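PDB 7NCV: glutaredoxin, CPYC type from Chlamydomonas reinhardtii, which probably acts as a glutathione-dependent thiol-disulfide oxidoreductase of the CPYC glutaredoxin class, passing electrons to disulfides through a redox-active cysteine pair. Local coordinates for residues E5-I10 / L63-G68; A15-I20 / K44-E49; N35-F40 / G95-L100. All coordinates share one frame; numbering follows the deposited sequence. Where two conformers were deposited one is given.

Interaction 1 (E5-I10 / L63-G68); sequences EAINEI and LLDITG
I10 carries most of the apolar contact between helix 5-10 and helix 63-67, lodging between L63 and I66. Its CD1 abuts L63 CG at 3.8 Å and L63 CD2 at nearly the same distance, the two side chains crossing at about a right angle. Its other branch, CG2, meets I66 CD1 at 3.7 Å, and I10 CB lies close to that same methyl. A chi1 of -66° sets I10 CG1 anti to the carbonyl carbon and CG2 anti to the backbone N; CG2, turned to I66, also grazes L63 CD2. I7, one turn earlier, adds a looser touch: its CG2 stands 4.4 Å from I66 CD1. The fourth contact is of apolar with charged: I7 CD1 approaches D65 OD2 to 3.9 Å. The main partner of that carboxylate lies outside both segments, in a salt bridge to K3, and the isoleucine methyl only borders the ion pair. No hydrogen bond crosses between the segments. Within helix 63-67, T67 OG1 donates to L63 O at 2.8 Å, from 41° above the carbonyl plane, while T67 N reaches the same oxygen from the opposite face. This double grip closes the last turn before G68, whose positive phi ends the helix. M59 and A62 continue the seam along helix 58-67, while F76 and Y22 of the sheet lie against L63. With axes 10.0 Å apart and crossing at -52°, the arrangement is the helix-on-helix layer that covers one side of the central sheet in the thioredoxin fold of glutaredoxins.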
loop_
_atom_site.group_PDB
_atom_site.type_symbol
_atom_site.label_atom_id
_atom_site.label_comp_id
_atom_site.label_asym_id
_atom_site.label_seq_id
_atom_site.Cartn_x
_atom_site.Cartn_y
_atom_site.Cartn_z
ATOM N N GLU A 5 5.256 -2.339 17.730
ATOM C CA GLU A 5 5.027 -3.622 17.078
ATOM C C GLU A 5 4.466 -3.424 15.681
ATOM O O GLU A 5 4.817 -4.165 14.749
ATOM C CB GLU A 5 4.067 -4.477 17.912
ATOM C CG GLU A 5 4.616 -4.981 19.260
ATOM C CD GLU A 5 4.837 -3.876 20.299
ATOM O OE1 GLU A 5 5.882 -3.911 20.999
ATOM O OE2 GLU A 5 3.969 -2.976 20.437
ATOM N N ALA A 6 3.553 -2.450 15.524
ATOM C CA ALA A 6 2.976 -2.161 14.226
ATOM C C ALA A 6 4.037 -1.681 13.256
ATOM O O ALA A 6 4.030 -2.073 12.075
ATOM C CB ALA A 6 1.864 -1.114 14.366
ATOM N N ILE A 7 4.954 -0.815 13.718
ATOM C CA ILE A 7 6.037 -0.386 12.834
ATOM C C ILE A 7 6.838 -1.599 12.370
ATOM O O ILE A 7 7.111 -1.775 11.172
ATOM C CB ILE A 7 6.924 0.647 13.545
ATOM C CG1 ILE A 7 6.114 1.952 13.673
ATOM C CG2 ILE A 7 8.188 0.854 12.720
ATOM C CD1 ILE A 7 6.682 2.936 14.671
ATOM N N ASN A 8 7.177 -2.483 13.311
ATOM C CA ASN A 8 7.905 -3.715 12.967
ATOM C C ASN A 8 7.137 -4.515 11.913
ATOM O O ASN A 8 7.706 -4.969 10.906
ATOM C CB ASN A 8 8.119 -4.563 14.222
ATOM C CG ASN A 8 8.838 -5.847 13.908
ATOM O OD1 ASN A 8 10.037 -5.836 13.623
ATOM N ND2 ASN A 8 8.099 -6.958 13.902
ATOM N N GLU A 9 5.841 -4.719 12.142
ATOM C CA GLU A 9 5.049 -5.546 11.235
ATOM C C GLU A 9 5.036 -4.954 9.833
ATOM O O GLU A 9 5.216 -5.677 8.836
ATOM C CB GLU A 9 3.610 -5.660 11.743
ATOM C CG GLU A 9 2.719 -6.476 10.850
ATOM C CD GLU A 9 1.297 -6.598 11.391
ATOM O OE1 GLU A 9 1.146 -6.905 12.590
ATOM O OE2 GLU A 9 0.333 -6.421 10.610
ATOM N N ILE A 10 4.766 -3.646 9.730
ATOM C CA ILE A 10 4.670 -2.983 8.423
ATOM C C ILE A 10 6.026 -2.999 7.732
ATOM O O ILE A 10 6.119 -3.302 6.535
ATOM C CB ILE A 10 4.114 -1.562 8.582
ATOM C CG1 ILE A 10 2.700 -1.674 9.059
ATOM C CG2 ILE A 10 4.128 -0.841 7.233
ATOM C CD1 ILE A 10 2.126 -0.329 9.471
ATOM N N LEU A 63 1.906 3.840 10.032
ATOM C CA LEU A 63 1.970 4.345 8.663
ATOM C C LEU A 63 2.368 5.820 8.609
ATOM O O LEU A 63 3.084 6.241 7.694
ATOM C CB LEU A 63 0.635 4.120 7.988
ATOM C CG LEU A 63 0.484 2.603 7.675
ATOM C CD1 LEU A 63 -0.992 2.332 7.424
ATOM C CD2 LEU A 63 1.347 2.096 6.517
ATOM N N LEU A 64 1.884 6.624 9.550
ATOM C CA LEU A 64 2.321 8.019 9.613
ATOM C C LEU A 64 3.837 8.115 9.808
ATOM O O LEU A 64 4.529 8.907 9.140
ATOM C CB LEU A 64 1.584 8.723 10.759
ATOM C CG LEU A 64 1.942 10.171 11.074
ATOM C CD1 LEU A 64 1.612 11.025 9.867
ATOM C CD2 LEU A 64 1.091 10.566 12.269
ATOM N N ASP A 65 4.374 7.332 10.747
ATOM C CA ASP A 65 5.804 7.395 10.994
ATOM C C ASP A 65 6.592 6.972 9.771
ATOM O O ASP A 65 7.631 7.561 9.466
ATOM C CB ASP A 65 6.177 6.522 12.191
ATOM C CG ASP A 65 6.019 7.255 13.521
ATOM O OD1 ASP A 65 5.228 8.224 13.582
ATOM O OD2 ASP A 65 6.700 6.874 14.499
ATOM N N ILE A 66 6.110 5.951 9.057
ATOM C CA ILE A 66 6.870 5.366 7.962
ATOM C C ILE A 66 6.737 6.186 6.697
ATOM O O ILE A 66 7.708 6.299 5.944
ATOM C CB ILE A 66 6.424 3.913 7.733
ATOM C CG1 ILE A 66 6.851 3.049 8.908
ATOM C CG2 ILE A 66 6.977 3.361 6.411
ATOM C CD1 ILE A 66 6.118 1.722 8.945
ATOM N N THR A 67 5.527 6.738 6.407
ATOM C CA THR A 67 5.242 7.317 5.093
ATOM C C THR A 67 5.004 8.811 5.120
ATOM O O THR A 67 4.972 9.429 4.047
ATOM C CB THR A 67 3.995 6.681 4.443
ATOM O OG1 THR A 67 2.796 7.153 5.097
ATOM C CG2 THR A 67 4.080 5.134 4.538
ATOM N N GLY A 68 4.726 9.377 6.294
ATOM C CA GLY A 68 4.398 10.786 6.409
ATOM C C GLY A 68 2.926 11.093 6.527
ATOM O O GLY A 68 2.562 12.256 6.765
#

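Interaction 2 (A15-I20 / K44-E49); sequences ASNKVI and KYTVVE. With NA (sodium ion), chain D.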
loop_
_atom_site.group_PDB
_atom_site.type_symbol
_atom_site.label_atom_id
_atom_site.label_comp_id
_atom_site.label_asym_id
_atom_site.label_seq_id
_atom_site.Cartn_x
_atom_site.Cartn_y
_atom_site.Cartn_z
ATOM N N ALA A 15 9.080 -4.950 3.222
ATOM C CA ALA A 15 10.331 -5.482 2.675
ATOM C C ALA A 15 10.146 -6.841 2.012
ATOM O O ALA A 15 11.014 -7.252 1.225
ATOM C CB ALA A 15 11.387 -5.559 3.778
ATOM N N SER A 16 9.106 -7.581 2.350
ATOM C CA SER A 16 8.992 -8.959 1.879
ATOM C C SER A 16 7.900 -9.160 0.837
ATOM O O SER A 16 7.657 -10.302 0.415
ATOM C CB SER A 16 8.780 -9.924 3.065
ATOM O OG SER A 16 7.544 -9.670 3.709
ATOM N N ASN A 17 7.209 -8.112 0.418
ATOM C CA ASN A 17 6.162 -8.198 -0.607
ATOM C C ASN A 17 6.538 -7.270 -1.731
ATOM O O ASN A 17 6.930 -6.118 -1.485
ATOM C CB ASN A 17 4.790 -7.781 -0.086
ATOM C CG ASN A 17 4.208 -8.854 0.781
ATOM O OD1 ASN A 17 3.655 -9.836 0.238
ATOM N ND2 ASN A 17 4.489 -8.805 2.099
ATOM N N LYS A 18 6.426 -7.744 -2.974
ATOM C CA LYS A 18 6.720 -6.823 -4.077
ATOM C C LYS A 18 5.754 -5.648 -4.113
ATOM O O LYS A 18 6.174 -4.533 -4.434
ATOM C CB LYS A 18 6.698 -7.572 -5.408
ATOM C CG LYS A 18 7.804 -8.666 -5.508
ATOM C CD LYS A 18 7.762 -9.316 -6.861
ATOM C CE LYS A 18 8.732 -10.488 -6.892
ATOM N NZ LYS A 18 10.139 -10.026 -6.969
ATOM N N VAL A 19 4.488 -5.881 -3.811
ATOM C CA VAL A 19 3.464 -4.826 -3.832
ATOM C C VAL A 19 2.552 -5.085 -2.637
ATOM O O VAL A 19 2.091 -6.234 -2.461
ATOM C CB VAL A 19 2.618 -4.904 -5.115
ATOM C CG1 VAL A 19 1.499 -3.847 -5.101
ATOM C CG2 VAL A 19 3.498 -4.783 -6.356
ATOM N N ILE A 20 2.346 -4.074 -1.796
ATOM C CA ILE A 20 1.449 -4.248 -0.656
ATOM C C ILE A 20 0.697 -2.923 -0.467
ATOM O O ILE A 20 1.268 -1.827 -0.603
ATOM C CB ILE A 20 2.202 -4.705 0.625
ATOM C CG1 ILE A 20 1.231 -4.843 1.802
ATOM C CG2 ILE A 20 3.332 -3.713 0.985
ATOM C CD1 ILE A 20 1.878 -5.616 3.018
ATOM N N LYS A 44 -2.737 -10.453 -7.671
ATOM C CA LYS A 44 -1.383 -10.960 -7.421
ATOM C C LYS A 44 -0.693 -10.342 -6.225
ATOM O O LYS A 44 0.437 -10.744 -5.936
ATOM C CB LYS A 44 -0.517 -10.755 -8.682
ATOM C CG LYS A 44 -0.992 -11.542 -9.916
ATOM C CD LYS A 44 -0.090 -11.330 -11.149
ATOM C CE LYS A 44 -0.525 -12.162 -12.323
ATOM N NZ LYS A 44 0.399 -11.912 -13.465
ATOM N N TYR A 45 -1.306 -9.361 -5.544
ATOM C CA TYR A 45 -0.597 -8.545 -4.571
ATOM C C TYR A 45 -1.360 -8.544 -3.273
ATOM O O TYR A 45 -2.589 -8.713 -3.237
ATOM C CB TYR A 45 -0.372 -7.089 -5.045
ATOM C CG TYR A 45 -1.653 -6.305 -5.370
ATOM C CD1 TYR A 45 -2.253 -6.401 -6.639
ATOM C CD2 TYR A 45 -2.309 -5.524 -4.387
ATOM C CE1 TYR A 45 -3.444 -5.727 -6.961
ATOM C CE2 TYR A 45 -3.471 -4.873 -4.672
ATOM C CZ TYR A 45 -4.034 -4.955 -5.958
ATOM O OH TYR A 45 -5.190 -4.318 -6.239
ATOM N N THR A 46 -0.652 -8.134 -2.234
ATOM C CA THR A 46 -1.179 -8.157 -0.879
ATOM C C THR A 46 -1.948 -6.881 -0.555
ATOM O O THR A 46 -1.446 -5.772 -0.766
ATOM C CB THR A 46 -0.046 -8.288 0.136
ATOM O OG1 THR A 46 0.473 -9.605 -0.009
ATOM C CG2 THR A 46 -0.564 -8.175 1.539
ATOM N N VAL A 47 -3.161 -7.039 -0.027
ATOM C CA VAL A 47 -3.906 -5.973 0.631
ATOM C C VAL A 47 -4.110 -6.327 2.085
ATOM O O VAL A 47 -4.521 -7.443 2.393
ATOM C CB VAL A 47 -5.281 -5.752 -0.034
ATOM C CG1 VAL A 47 -6.048 -4.636 0.677
ATOM C CG2 VAL A 47 -5.096 -5.408 -1.504
ATOM N N VAL A 48 -3.789 -5.391 2.987
ATOM C CA VAL A 48 -4.017 -5.555 4.424
ATOM C C VAL A 48 -5.168 -4.606 4.757
ATOM O O VAL A 48 -4.981 -3.379 4.786
ATOM C CB VAL A 48 -2.777 -5.206 5.250
ATOM C CG1 VAL A 48 -3.089 -5.455 6.744
ATOM C CG2 VAL A 48 -1.576 -6.040 4.793
ATOM N N GLU A 49 -6.351 -5.146 5.024
ATOM C CA GLU A 49 -7.474 -4.299 5.428
ATOM C C GLU A 49 -7.426 -4.066 6.920
ATOM O O GLU A 49 -7.243 -5.013 7.705
ATOM C CB GLU A 49 -8.799 -4.965 5.056
ATOM C CG GLU A 49 -8.968 -5.288 3.541
ATOM C CD GLU A 49 -9.130 -4.092 2.621
ATOM O OE1 GLU A 49 -8.998 -2.925 3.070
ATOM O OE2 GLU A 49 -9.344 -4.375 1.421
HETATM NA NA NA D . -9.717 -5.688 8.927
HETATM O O HOH W 1 2.094 -9.778 -2.111
HETATM O O HOH W 2 -11.640 -6.626 7.221
#
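I20 and T46 lie side by side on neighbouring strands, a parallel bridge pair with CA atoms 4.7 Å apart and side chains pointing the same way. I20 CG1 and CD1 both rest on T46 CG2 at 3.8 Å, and CD1 reaches on to V48 CG2 at 3.9 Å. In the backbone, T46 N makes a weak, 3.3 Å hydrogen bond to V19 O, and I20 CA sends a CA-H...O contact to T46 O. V19 packs its CB and CG1 against Y45 CB, CG1 also coming obliquely against the base of the ring. At the polar edge a water bridges N17 and T46, donating to N17 OD1 at 2.8 Å and lying 2.7 Å from T46 OG1. Farther out, N17 ND2 is tied back to A13 O in helix 3-16, a bond that probably fixes the amide's rotation, with OD1 turned to the water. The Y45 hydroxyl hydrogen-bonds N38 of helix 28-41. At the far end of strand 46-49, E49 O binds a sodium ion at 2.8 Å, with N52 also in that site, while the E49 carboxylate forms a salt bridge with K34 through OE2 and a hydrogen bond with S23 through OE1. T46 and V48 continue the pairing to V21, and V48 also to S23. Strand 19-23, helix 28-41 and strand 46-49 thus form a beta-alpha-beta crossover, the opening unit of the thioredoxin-fold sheet.

Interaction 3 (N35-F40 / G95-L100); sequences NALNQF and GTLEKL
L97 points toward helix 35-40 and meets A36, L37 and F40 with its two methyls. With CG anti to the backbone N (chi1 -177°), the branch point is carried out toward that helix. L97 CD1 approaches L37 CD2 at 4.0 Å, the two leucines crossing at about a right angle. L97 CD2 faces the A36 backbone, 3.8 Å from its O, and also lies 4.0 Å from CE2 of the F40 ring, which it approaches obliquely. On the same helix as L97, E98 lays its CA over one face of that ring, with E98 CB 3.8 Å from F40 CE1. Q39 CB covers the opposite face, set toward the rim. An alanine at F40 would probably open a gap beside L97 CD2 and leave the E98 methylene without its aromatic surface. L107 touches both F40 and E98, A92 and T88 of helix 85-94 flank A36, and V19 and V21 of the sheet meet L37. No hydrogen bond or salt bridge links the two segments, so the union of these helices, crossing at -61°, rests on van der Waals contact of methyls, methylene and ring, with no directional bond between the segments to fix their angle.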
loop_
_atom_site.group_PDB
_atom_site.type_symbol
_atom_site.label_atom_id
_atom_site.label_comp_id
_atom_site.label_asym_id
_atom_site.label_seq_id
_atom_site.Cartn_x
_atom_site.Cartn_y
_atom_site.Cartn_z
ATOM N N ASN A 35 -7.875 -0.448 -8.094
ATOM C CA ASN A 35 -8.254 -0.533 -9.500
ATOM C C ASN A 35 -7.055 -0.210 -10.382
ATOM O O ASN A 35 -6.887 -0.816 -11.457
ATOM C CB ASN A 35 -9.398 0.423 -9.791
ATOM C CG ASN A 35 -10.737 -0.133 -9.341
ATOM O OD1 ASN A 35 -10.871 -1.306 -8.995
ATOM N ND2 ASN A 35 -11.767 0.762 -9.354
ATOM N N ALA A 36 -6.210 0.742 -9.944
ATOM C CA ALA A 36 -5.013 1.091 -10.704
ATOM C C ALA A 36 -4.055 -0.096 -10.804
ATOM O O ALA A 36 -3.592 -0.454 -11.909
ATOM C CB ALA A 36 -4.341 2.309 -10.086
ATOM N N LEU A 37 -3.760 -0.708 -9.666
ATOM C CA LEU A 37 -2.913 -1.898 -9.661
ATOM C C LEU A 37 -3.547 -3.015 -10.483
ATOM O O LEU A 37 -2.822 -3.774 -11.159
ATOM C CB LEU A 37 -2.718 -2.304 -8.203
ATOM C CG LEU A 37 -1.748 -1.372 -7.477
ATOM C CD1 LEU A 37 -1.905 -1.604 -5.961
ATOM C CD2 LEU A 37 -0.257 -1.472 -7.911
ATOM N N ASN A 38 -4.870 -3.173 -10.393
ATOM C CA ASN A 38 -5.564 -4.268 -11.100
ATOM C C ASN A 38 -5.474 -4.126 -12.617
ATOM O O ASN A 38 -5.741 -5.104 -13.342
ATOM C CB ASN A 38 -7.027 -4.336 -10.677
ATOM C CG ASN A 38 -7.183 -4.796 -9.253
ATOM O OD1 ASN A 38 -6.254 -5.291 -8.612
ATOM N ND2 ASN A 38 -8.399 -4.664 -8.762
ATOM N N GLN A 39 -5.118 -2.932 -13.136
ATOM C CA GLN A 39 -4.875 -2.820 -14.570
ATOM C C GLN A 39 -3.685 -3.661 -15.016
ATOM O O GLN A 39 -3.600 -4.013 -16.219
ATOM C CB GLN A 39 -4.616 -1.363 -14.967
ATOM C CG GLN A 39 -5.742 -0.423 -14.616
ATOM C CD GLN A 39 -5.407 1.024 -15.048
ATOM O OE1 GLN A 39 -5.898 2.002 -14.468
ATOM N NE2 GLN A 39 -4.558 1.152 -16.067
ATOM N N PHE A 40 -2.777 -3.986 -14.087
ATOM C CA PHE A 40 -1.538 -4.680 -14.407
ATOM C C PHE A 40 -1.372 -6.011 -13.711
ATOM O O PHE A 40 -0.837 -6.924 -14.340
ATOM C CB PHE A 40 -0.345 -3.801 -14.056
ATOM C CG PHE A 40 -0.414 -2.450 -14.753
ATOM C CD1 PHE A 40 -0.064 -2.342 -16.091
ATOM C CD2 PHE A 40 -0.903 -1.337 -14.072
ATOM C CE1 PHE A 40 -0.172 -1.070 -16.752
ATOM C CE2 PHE A 40 -1.012 -0.107 -14.738
ATOM C CZ PHE A 40 -0.653 0.001 -16.057
ATOM N N GLY A 95 2.162 5.957 -17.018
ATOM C CA GLY A 95 3.118 4.980 -17.504
ATOM C C GLY A 95 4.096 4.537 -16.453
ATOM O O GLY A 95 4.803 3.523 -16.655
ATOM N N THR A 96 4.169 5.234 -15.321
ATOM C CA THR A 96 5.189 4.850 -14.347
ATOM C C THR A 96 4.782 3.682 -13.464
ATOM O O THR A 96 5.706 3.014 -12.971
ATOM C CB THR A 96 5.605 6.039 -13.471
ATOM O OG1 THR A 96 4.472 6.531 -12.735
ATOM C CG2 THR A 96 6.268 7.124 -14.304
ATOM N N LEU A 97 3.477 3.416 -13.266
ATOM C CA LEU A 97 3.090 2.281 -12.425
ATOM C C LEU A 97 3.548 1.005 -13.072
ATOM O O LEU A 97 4.160 0.158 -12.407
ATOM C CB LEU A 97 1.590 2.254 -12.198
ATOM C CG LEU A 97 1.148 1.119 -11.260
ATOM C CD1 LEU A 97 1.908 1.286 -9.922
ATOM C CD2 LEU A 97 -0.333 1.251 -11.021
ATOM N N GLU A 98 3.343 0.883 -14.379
ATOM C CA GLU A 98 3.826 -0.292 -15.110
ATOM C C GLU A 98 5.341 -0.449 -14.959
ATOM O O GLU A 98 5.843 -1.561 -14.660
ATOM C CB GLU A 98 3.480 -0.101 -16.585
ATOM C CG GLU A 98 3.985 -1.242 -17.464
ATOM C CD GLU A 98 3.465 -1.169 -18.872
ATOM O OE1 GLU A 98 3.198 -0.048 -19.376
ATOM O OE2 GLU A 98 3.332 -2.236 -19.504
ATOM N N LYS A 99 6.093 0.645 -15.131
ATOM C CA LYS A 99 7.548 0.565 -15.048
ATOM C C LYS A 99 7.994 0.171 -13.636
ATOM O O LYS A 99 8.904 -0.655 -13.481
ATOM C CB LYS A 99 8.149 1.908 -15.493
ATOM C CG LYS A 99 9.661 1.916 -15.397
ATOM C CD LYS A 99 10.352 1.527 -16.658
ATOM C CE LYS A 99 11.484 2.552 -16.930
ATOM N NZ LYS A 99 12.082 2.390 -18.280
ATOM N N LEU A 100 7.376 0.745 -12.600
ATOM C CA LEU A 100 7.777 0.402 -11.232
ATOM C C LEU A 100 7.480 -1.062 -10.949
ATOM O O LEU A 100 8.246 -1.763 -10.235
ATOM C CB LEU A 100 7.021 1.267 -10.226
ATOM C CG LEU A 100 7.437 2.746 -10.226
ATOM C CD1 LEU A 100 6.497 3.505 -9.335
ATOM C CD2 LEU A 100 8.892 2.896 -9.744
#

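How the interactions relate
Interaction 2 sits nearest the centre of the chain, with interactions 1 and 3 on opposite sides of that centre, about 24 Å apart between their own centres. Helix 3-16 serves interactions 1 and 2, and along the chain interaction 2 is nested inside the loop that interaction 1 closes; interaction 3 crosses both. Interactions 2 and 3 touch where Y45 and V19 meet helix 28-41. Interaction 1 stays about 5 Å from interaction 2 at the nearest atoms. Together they layer helices 3-16 and 58-67 against one side of the sheet and helices 28-41 and 96-103 against the other, the three-layer alpha/beta/alpha sandwich of the thioredoxin fold.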